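Local coordinates for protein putative xanthine dehydrogenase YAGS fad-binding subunit (Escherichia coli, PDB 5G5G) that carries the molybdenum and pterin cytosine dinucleotide cofactor of a periplasmic aldehyde oxidase and probably houses the site where aldehydes are oxidised to carboxylic acids, at residues C404-F412 with R605-A613; W429-A437 with A700-T710. One frame throughout, in Å; residues are numbered along the deposited sequence.

Contact 1 (C404-F412 with R605-A613); sequences CLRTGADKF and RRMLAVCAA
Arg606 on the strand reaches across to Phe412, the last residue of helix 401-412, and combines a cation-pi stack with a hydrogen bond. From CB the side chain runs extended through CG and CD, methylenes that act as a spacer, until a turn about the CG-CD bond (chi3 46°) lays the guanidinium over one face of the phenyl ring. NE lies near the rim, 4.2 Å from Phe412 CE1. Arg606 CZ stands 4.0 Å from the ring centroid, and the two planes are only 18° apart. NH1 rides 3.3 Å from Phe412 CD1 and donates an almost straight bond (176°) to Phe412 O at 2.8 Å, in the guanidinium's own plane. NH2 is given to a water that also donates to Phe412 O, and to a salt bridge with Glu592. Arg605 and Arg606 together face Glu592 on strand 584-596 in a classic beta bulge, within a helix-on-sheet packing whose two elements run roughly antiparallel. Farther along, Leu608 CD2 fits among Gly408, the CB of Lys411 and the CB of Phe412. Val610 CG2 rests 3.5 Å from Gly408 CA, close enough that glycine suits the place: a CB there would be tight against that methyl. Small Ala612 leaves room for Cys404, whose SG packs 3.8 Å from Ala612 CB.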
loop_
_atom_site.group_PDB
_atom_site.type_symbol
_atom_site.label_atom_id
_atom_site.label_comp_id
_atom_site.label_asym_id
_atom_site.label_seq_id
_atom_site.Cartn_x
_atom_site.Cartn_y
_atom_site.Cartn_z
ATOM N N CYS C 404 -6.619 -8.335 -28.382
ATOM C CA CYS C 404 -6.648 -8.441 -26.931
ATOM C C CYS C 404 -8.041 -8.893 -26.437
ATOM O O CYS C 404 -8.192 -9.840 -25.635
ATOM C CB CYS C 404 -6.283 -7.145 -26.261
ATOM S SG CYS C 404 -4.536 -6.737 -26.435
ATOM N N LEU C 405 -9.079 -8.251 -26.982
ATOM C CA LEU C 405 -10.418 -8.520 -26.527
ATOM C C LEU C 405 -10.877 -9.896 -26.946
ATOM O O LEU C 405 -11.468 -10.645 -26.148
ATOM C CB LEU C 405 -11.347 -7.446 -27.029
ATOM C CG LEU C 405 -11.167 -6.095 -26.369
ATOM C CD1 LEU C 405 -11.922 -5.094 -27.173
ATOM C CD2 LEU C 405 -11.635 -6.104 -24.918
ATOM N N ARG C 406 -10.612 -10.268 -28.195
ATOM C CA ARG C 406 -11.040 -11.616 -28.678
ATOM C C ARG C 406 -10.315 -12.752 -27.966
ATOM O O ARG C 406 -10.933 -13.749 -27.532
ATOM C CB ARG C 406 -10.886 -11.760 -30.211
ATOM C CG ARG C 406 -11.824 -10.903 -31.049
ATOM C CD ARG C 406 -11.891 -11.424 -32.482
ATOM N NE ARG C 406 -13.029 -10.868 -33.223
ATOM C CZ ARG C 406 -12.964 -10.213 -34.386
ATOM N NH1 ARG C 406 -11.812 -10.033 -35.059
ATOM N NH2 ARG C 406 -14.099 -9.760 -34.915
ATOM N N THR C 407 -8.999 -12.600 -27.795
ATOM C CA THR C 407 -8.200 -13.599 -27.088
ATOM C C THR C 407 -8.657 -13.709 -25.655
ATOM O O THR C 407 -8.859 -14.831 -25.142
ATOM C CB THR C 407 -6.704 -13.233 -27.112
ATOM O OG1 THR C 407 -6.255 -13.223 -28.470
ATOM C CG2 THR C 407 -5.842 -14.228 -26.317
ATOM N N GLY C 408 -8.869 -12.555 -25.018
ATOM C CA GLY C 408 -9.370 -12.550 -23.659
ATOM C C GLY C 408 -10.729 -13.189 -23.481
ATOM O O GLY C 408 -10.928 -14.027 -22.557
ATOM N N ALA C 409 -11.668 -12.831 -24.361
ATOM C CA ALA C 409 -13.025 -13.388 -24.282
ATOM C C ALA C 409 -12.975 -14.910 -24.375
ATOM O O ALA C 409 -13.689 -15.595 -23.652
ATOM C CB ALA C 409 -13.928 -12.828 -25.399
ATOM N N ASP C 410 -12.171 -15.429 -25.320
ATOM C CA ASP C 410 -12.037 -16.886 -25.540
ATOM C C ASP C 410 -11.448 -17.593 -24.315
ATOM O O ASP C 410 -11.970 -18.602 -23.875
ATOM C CB ASP C 410 -11.185 -17.188 -26.806
ATOM C CG ASP C 410 -11.912 -16.837 -28.145
ATOM O OD1 ASP C 410 -13.129 -16.558 -28.158
ATOM O OD2 ASP C 410 -11.246 -16.850 -29.218
ATOM N N LYS C 411 -10.346 -17.080 -23.797
ATOM C CA LYS C 411 -9.682 -17.691 -22.663
ATOM C C LYS C 411 -10.537 -17.621 -21.411
ATOM O O LYS C 411 -10.576 -18.575 -20.646
ATOM C CB LYS C 411 -8.351 -16.993 -22.370
ATOM C CG LYS C 411 -7.627 -17.499 -21.151
ATOM C CD LYS C 411 -7.115 -18.930 -21.307
ATOM C CE LYS C 411 -6.394 -19.459 -20.051
ATOM N NZ LYS C 411 -5.551 -18.409 -19.430
ATOM N N PHE C 412 -11.190 -16.481 -21.206
ATOM C CA PHE C 412 -11.989 -16.243 -19.984
ATOM C C PHE C 412 -13.285 -16.980 -19.949
ATOM O O PHE C 412 -13.834 -17.138 -18.897
ATOM C CB PHE C 412 -12.270 -14.752 -19.892
ATOM C CG PHE C 412 -12.912 -14.294 -18.609
ATOM C CD1 PHE C 412 -12.177 -14.116 -17.463
ATOM C CD2 PHE C 412 -14.274 -13.936 -18.607
ATOM C CE1 PHE C 412 -12.789 -13.596 -16.297
ATOM C CE2 PHE C 412 -14.879 -13.386 -17.472
ATOM C CZ PHE C 412 -14.127 -13.219 -16.316
ATOM N N ARG C 605 -13.143 -12.843 -7.904
ATOM C CA ARG C 605 -12.997 -14.277 -8.083
ATOM C C ARG C 605 -11.978 -14.739 -9.105
ATOM O O ARG C 605 -11.356 -15.778 -8.884
ATOM C CB ARG C 605 -14.330 -14.902 -8.417
ATOM C CG ARG C 605 -15.286 -14.819 -7.227
ATOM C CD ARG C 605 -16.739 -14.927 -7.644
ATOM N NE ARG C 605 -17.071 -16.242 -8.210
ATOM C CZ ARG C 605 -17.615 -17.266 -7.542
ATOM N NH1 ARG C 605 -17.908 -17.169 -6.269
ATOM N NH2 ARG C 605 -17.905 -18.383 -8.192
ATOM N N ARG C 606 -11.793 -13.974 -10.187
ATOM C CA ARG C 606 -10.890 -14.316 -11.256
ATOM C C ARG C 606 -10.611 -13.046 -12.043
ATOM O O ARG C 606 -11.535 -12.246 -12.272
ATOM C CB ARG C 606 -11.582 -15.352 -12.131
ATOM C CG ARG C 606 -10.724 -15.983 -13.177
ATOM C CD ARG C 606 -11.453 -17.234 -13.700
ATOM N NE ARG C 606 -12.890 -17.075 -14.016
ATOM C CZ ARG C 606 -13.428 -17.091 -15.248
ATOM N NH1 ARG C 606 -12.686 -17.211 -16.327
ATOM N NH2 ARG C 606 -14.726 -16.997 -15.423
ATOM N N MET C 607 -9.340 -12.856 -12.427
ATOM C CA MET C 607 -8.956 -11.756 -13.324
ATOM C C MET C 607 -8.060 -12.245 -14.437
ATOM O O MET C 607 -7.167 -13.050 -14.188
ATOM C CB MET C 607 -8.243 -10.649 -12.536
ATOM C CG MET C 607 -9.018 -10.136 -11.350
ATOM S SD MET C 607 -8.030 -8.906 -10.449
ATOM C CE MET C 607 -8.103 -7.534 -11.562
ATOM N N LEU C 608 -8.330 -11.744 -15.649
ATOM C CA LEU C 608 -7.497 -11.982 -16.819
ATOM C C LEU C 608 -7.144 -10.638 -17.439
ATOM O O LEU C 608 -8.015 -9.797 -17.626
ATOM C CB LEU C 608 -8.181 -12.860 -17.854
ATOM C CG LEU C 608 -7.469 -13.022 -19.204
ATOM C CD1 LEU C 608 -6.146 -13.753 -19.056
ATOM C CD2 LEU C 608 -8.369 -13.746 -20.199
ATOM N N ALA C 609 -5.879 -10.423 -17.742
ATOM C CA ALA C 609 -5.436 -9.291 -18.579
ATOM C C ALA C 609 -4.758 -9.834 -19.847
ATOM O O ALA C 609 -3.828 -10.642 -19.757
ATOM C CB ALA C 609 -4.459 -8.421 -17.834
ATOM N N VAL C 610 -5.194 -9.357 -21.003
ATOM C CA VAL C 610 -4.508 -9.623 -22.229
ATOM C C VAL C 610 -3.911 -8.297 -22.744
ATOM O O VAL C 610 -4.640 -7.339 -23.018
ATOM C CB VAL C 610 -5.424 -10.281 -23.286
ATOM C CG1 VAL C 610 -4.631 -10.619 -24.538
ATOM C CG2 VAL C 610 -6.131 -11.553 -22.742
ATOM N N CYS C 611 -2.572 -8.248 -22.861
ATOM C CA CYS C 611 -1.838 -7.029 -23.166
ATOM C C CYS C 611 -1.064 -7.098 -24.469
ATOM O O CYS C 611 -0.458 -8.159 -24.811
ATOM C CB CYS C 611 -0.841 -6.794 -22.035
ATOM S SG CYS C 611 -1.633 -6.554 -20.470
ATOM N N ALA C 612 -1.036 -5.953 -25.154
ATOM C CA ALA C 612 -0.208 -5.717 -26.335
ATOM C C ALA C 612 0.686 -4.507 -26.051
ATOM O O ALA C 612 0.223 -3.349 -26.047
ATOM C CB ALA C 612 -1.086 -5.475 -27.540
ATOM N N ALA C 613 1.959 -4.800 -25.739
ATOM C CA ALA C 613 2.910 -3.794 -25.261
ATOM C C ALA C 613 4.262 -3.941 -25.975
ATOM O O ALA C 613 5.352 -3.854 -25.395
ATOM C CB ALA C 613 3.051 -3.945 -23.758
HETATM O O HOH W 1 -16.674 -17.557 -17.447
#

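Contact 2 (W429-A437 with A700-T710); sequences WLVGHGVAA and AAIANAVYNAT
Two asparagines of helix 700-710 reach strand 429-437 through different first torsions: Asn708 sets CG opposite its backbone N (chi1 -179°), bringing OD1 to His433 N, whereas Asn704 swings CG beside its N (chi1 -71°), sending ND2 to Val435 O. The first bond is 2.9 Å from His433 N to Asn708 OD1 and nearly straight (168°). The second spans 3.0 Å from Asn704 ND2 to Val435 O, which lies close to the amide plane. OD1 of Asn708 also accepts from a water shared with Val431 O, while its ND2 is spent on Asn418 O. A leucine in place of Asn708 would probably leave both the His433 N-H and the Asn418 carbonyl without their mates. Between these amides the backbones come very close, with Gly434 CA and Ala705 CA 3.8 Å apart. Glycine is needed at both places: a CB on Gly434 would fall 2.3 Å from Ala705 N, and one on Gly432 would run into Ala705 O. Instead Gly432 CA makes a CA-H...O contact with that carbonyl, and the CB of Ala705 settles 3.4 Å from Gly434 N. Alanines continue the small-residue interface where Ala436 CB meets Ala701 CB at 3.9 Å. Strand 584-596 pairs with Gly432, Gly434 and Ala436 and also touches the helix, and helix 354-372 packs beside the same helix, the backbone carbonyl of Glu362 accepting a second hydrogen bond from Asn704 ND2.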
loop_
_atom_site.group_PDB
_atom_site.type_symbol
_atom_site.label_atom_id
_atom_site.label_comp_id
_atom_site.label_asym_id
_atom_site.label_seq_id
_atom_site.Cartn_x
_atom_site.Cartn_y
_atom_site.Cartn_z
ATOM N N TRP C 429 -23.419 -15.775 -2.746
ATOM C CA TRP C 429 -22.730 -14.780 -3.582
ATOM C C TRP C 429 -23.455 -14.600 -4.929
ATOM O O TRP C 429 -23.804 -15.602 -5.582
ATOM C CB TRP C 429 -21.298 -15.217 -3.858
ATOM C CG TRP C 429 -20.522 -15.314 -2.592
ATOM C CD1 TRP C 429 -20.417 -16.420 -1.751
ATOM C CD2 TRP C 429 -19.819 -14.258 -1.957
ATOM N NE1 TRP C 429 -19.641 -16.107 -0.657
ATOM C CE2 TRP C 429 -19.265 -14.787 -0.751
ATOM C CE3 TRP C 429 -19.579 -12.924 -2.292
ATOM C CZ2 TRP C 429 -18.514 -14.002 0.138
ATOM C CZ3 TRP C 429 -18.843 -12.153 -1.421
ATOM C CH2 TRP C 429 -18.295 -12.693 -0.225
ATOM N N LEU C 430 -23.704 -13.341 -5.308
ATOM C CA LEU C 430 -24.095 -12.985 -6.682
ATOM C C LEU C 430 -22.822 -12.905 -7.493
ATOM O O LEU C 430 -21.864 -12.226 -7.087
ATOM C CB LEU C 430 -24.815 -11.643 -6.730
ATOM C CG LEU C 430 -26.183 -11.607 -6.061
ATOM C CD1 LEU C 430 -26.539 -10.215 -5.533
ATOM C CD2 LEU C 430 -27.235 -12.112 -7.032
ATOM N N VAL C 431 -22.780 -13.625 -8.608
ATOM C CA VAL C 431 -21.605 -13.645 -9.483
ATOM C C VAL C 431 -21.833 -12.827 -10.732
ATOM O O VAL C 431 -22.931 -12.870 -11.346
ATOM C CB VAL C 431 -21.279 -15.072 -9.893
ATOM C CG1 VAL C 431 -20.083 -15.102 -10.801
ATOM C CG2 VAL C 431 -21.018 -15.913 -8.622
ATOM N N GLY C 432 -20.811 -12.084 -11.112
ATOM C CA GLY C 432 -20.855 -11.265 -12.310
ATOM C C GLY C 432 -19.549 -11.270 -13.059
ATOM O O GLY C 432 -18.480 -11.495 -12.476
ATOM N N HIS C 433 -19.657 -10.998 -14.370
ATOM C CA HIS C 433 -18.567 -10.927 -15.299
ATOM C C HIS C 433 -18.563 -9.563 -15.956
ATOM O O HIS C 433 -19.633 -9.054 -16.317
ATOM C CB HIS C 433 -18.694 -12.034 -16.364
ATOM C CG HIS C 433 -18.756 -13.406 -15.785
ATOM N ND1 HIS C 433 -19.946 -14.022 -15.456
ATOM C CD2 HIS C 433 -17.769 -14.242 -15.367
ATOM C CE1 HIS C 433 -19.698 -15.215 -14.945
ATOM N NE2 HIS C 433 -18.383 -15.349 -14.828
ATOM N N GLY C 434 -17.389 -8.951 -16.039
ATOM C CA GLY C 434 -17.202 -7.626 -16.644
ATOM C C GLY C 434 -15.969 -7.556 -17.505
ATOM O O GLY C 434 -15.004 -8.311 -17.312
ATOM N N VAL C 435 -15.999 -6.618 -18.462
ATOM C CA VAL C 435 -14.873 -6.358 -19.301
ATOM C C VAL C 435 -14.623 -4.882 -19.427
ATOM O O VAL C 435 -15.567 -4.075 -19.339
ATOM C CB VAL C 435 -15.087 -6.971 -20.716
ATOM C CG1 VAL C 435 -16.311 -6.349 -21.407
ATOM C CG2 VAL C 435 -13.853 -6.875 -21.590
ATOM N N ALA C 436 -13.358 -4.549 -19.674
ATOM C CA ALA C 436 -12.975 -3.176 -20.060
ATOM C C ALA C 436 -11.707 -3.209 -20.903
ATOM O O ALA C 436 -10.893 -4.160 -20.804
ATOM C CB ALA C 436 -12.757 -2.286 -18.839
ATOM N N ALA C 437 -11.503 -2.140 -21.678
ATOM C CA ALA C 437 -10.282 -1.909 -22.417
ATOM C C ALA C 437 -9.296 -1.097 -21.580
ATOM O O ALA C 437 -9.693 -0.254 -20.774
ATOM C CB ALA C 437 -10.574 -1.150 -23.684
ATOM N N ALA C 700 -12.557 -0.357 -13.995
ATOM C CA ALA C 700 -13.864 -0.370 -14.653
ATOM C C ALA C 700 -14.312 -1.785 -14.986
ATOM O O ALA C 700 -15.507 -2.078 -14.974
ATOM C CB ALA C 700 -13.863 0.436 -15.921
ATOM N N ALA C 701 -13.388 -2.669 -15.358
ATOM C CA ALA C 701 -13.794 -4.070 -15.564
ATOM C C ALA C 701 -14.407 -4.643 -14.287
ATOM O O ALA C 701 -15.436 -5.272 -14.359
ATOM C CB ALA C 701 -12.651 -4.928 -16.022
ATOM N N ILE C 702 -13.845 -4.315 -13.109
ATOM C CA ILE C 702 -14.468 -4.720 -11.853
ATOM C C ILE C 702 -15.859 -4.071 -11.632
ATOM O O ILE C 702 -16.821 -4.737 -11.240
ATOM C CB ILE C 702 -13.504 -4.419 -10.692
ATOM C CG1 ILE C 702 -12.230 -5.263 -10.893
ATOM C CG2 ILE C 702 -14.163 -4.668 -9.319
ATOM C CD1 ILE C 702 -11.111 -4.806 -9.969
ATOM N N ALA C 703 -15.953 -2.770 -11.825
ATOM C CA ALA C 703 -17.244 -2.082 -11.734
ATOM C C ALA C 703 -18.314 -2.693 -12.650
ATOM O O ALA C 703 -19.440 -2.933 -12.199
ATOM C CB ALA C 703 -17.093 -0.596 -12.058
ATOM N N ASN C 704 -17.938 -2.980 -13.901
ATOM C CA ASN C 704 -18.835 -3.561 -14.858
ATOM C C ASN C 704 -19.269 -4.988 -14.409
ATOM O O ASN C 704 -20.396 -5.394 -14.630
ATOM C CB ASN C 704 -18.178 -3.577 -16.203
ATOM C CG ASN C 704 -18.034 -2.159 -16.825
ATOM O OD1 ASN C 704 -18.716 -1.222 -16.453
ATOM N ND2 ASN C 704 -17.184 -2.048 -17.794
ATOM N N ALA C 705 -18.349 -5.731 -13.797
ATOM C CA ALA C 705 -18.652 -7.058 -13.226
ATOM C C ALA C 705 -19.596 -6.953 -12.055
ATOM O O ALA C 705 -20.483 -7.775 -11.905
ATOM C CB ALA C 705 -17.353 -7.801 -12.821
ATOM N N VAL C 706 -19.393 -5.959 -11.179
ATOM C CA VAL C 706 -20.359 -5.695 -10.102
ATOM C C VAL C 706 -21.757 -5.364 -10.632
ATOM O O VAL C 706 -22.759 -5.871 -10.107
ATOM C CB VAL C 706 -19.864 -4.583 -9.150
ATOM C CG1 VAL C 706 -20.961 -4.147 -8.194
ATOM C CG2 VAL C 706 -18.589 -5.022 -8.380
ATOM N N TYR C 707 -21.811 -4.543 -11.690
ATOM C CA TYR C 707 -23.088 -4.292 -12.339
ATOM C C TYR C 707 -23.712 -5.597 -12.850
ATOM O O TYR C 707 -24.915 -5.861 -12.643
ATOM C CB TYR C 707 -22.978 -3.300 -13.485
ATOM C CG TYR C 707 -24.298 -3.165 -14.219
ATOM C CD1 TYR C 707 -25.387 -2.551 -13.610
ATOM C CD2 TYR C 707 -24.473 -3.667 -15.506
ATOM C CE1 TYR C 707 -26.622 -2.444 -14.246
ATOM C CE2 TYR C 707 -25.707 -3.551 -16.132
ATOM C CZ TYR C 707 -26.764 -2.947 -15.499
ATOM O OH TYR C 707 -27.965 -2.829 -16.111
ATOM N N ASN C 708 -22.921 -6.388 -13.567
ATOM C CA ASN C 708 -23.440 -7.642 -14.083
ATOM C C ASN C 708 -23.903 -8.553 -12.917
ATOM O O ASN C 708 -24.902 -9.277 -13.016
ATOM C CB ASN C 708 -22.392 -8.338 -14.937
ATOM C CG ASN C 708 -22.891 -9.648 -15.524
ATOM O OD1 ASN C 708 -22.490 -10.729 -15.093
ATOM N ND2 ASN C 708 -23.822 -9.561 -16.471
ATOM N N ALA C 709 -23.209 -8.508 -11.785
ATOM C CA ALA C 709 -23.656 -9.345 -10.639
ATOM C C ALA C 709 -24.928 -8.922 -9.969
ATOM O O ALA C 709 -25.671 -9.786 -9.475
ATOM C CB ALA C 709 -22.566 -9.429 -9.599
ATOM N N THR C 710 -25.166 -7.607 -9.895
ATOM C CA THR C 710 -26.188 -7.053 -9.053
ATOM C C THR C 710 -27.288 -6.281 -9.773
ATOM O O THR C 710 -28.329 -6.051 -9.195
ATOM C CB THR C 710 -25.595 -6.059 -8.049
ATOM O OG1 THR C 710 -24.922 -4.979 -8.725
ATOM C CG2 THR C 710 -24.566 -6.745 -7.134
HETATM O O HOH W 2 -24.042 -12.626 -13.944
HETATM O O HOH W 3 -25.769 -12.479 -10.858
#

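In the fold
Followed from the N terminus, the chain lays down helix 401-412, then strand 429-441, strand 602-612 and finally helix 698-710. Contact 1 closes a loop of 192 residues and contact 2 one of 262; their segments alternate, so the loops cross instead of nesting. Both meet on one mixed sheet, in which strand 584-596 lies between the two contact strands. The helices take opposite sides of strand 429-441: His433 and Val435, whose side chains point away from 700-710, touch Phe412 and Leu405 of the other helix. Segment 605-613 itself ends, just past the strand, in Ala613, which touches the pterin cytosine dinucleotide and so links this layered body to the cofactor pocket.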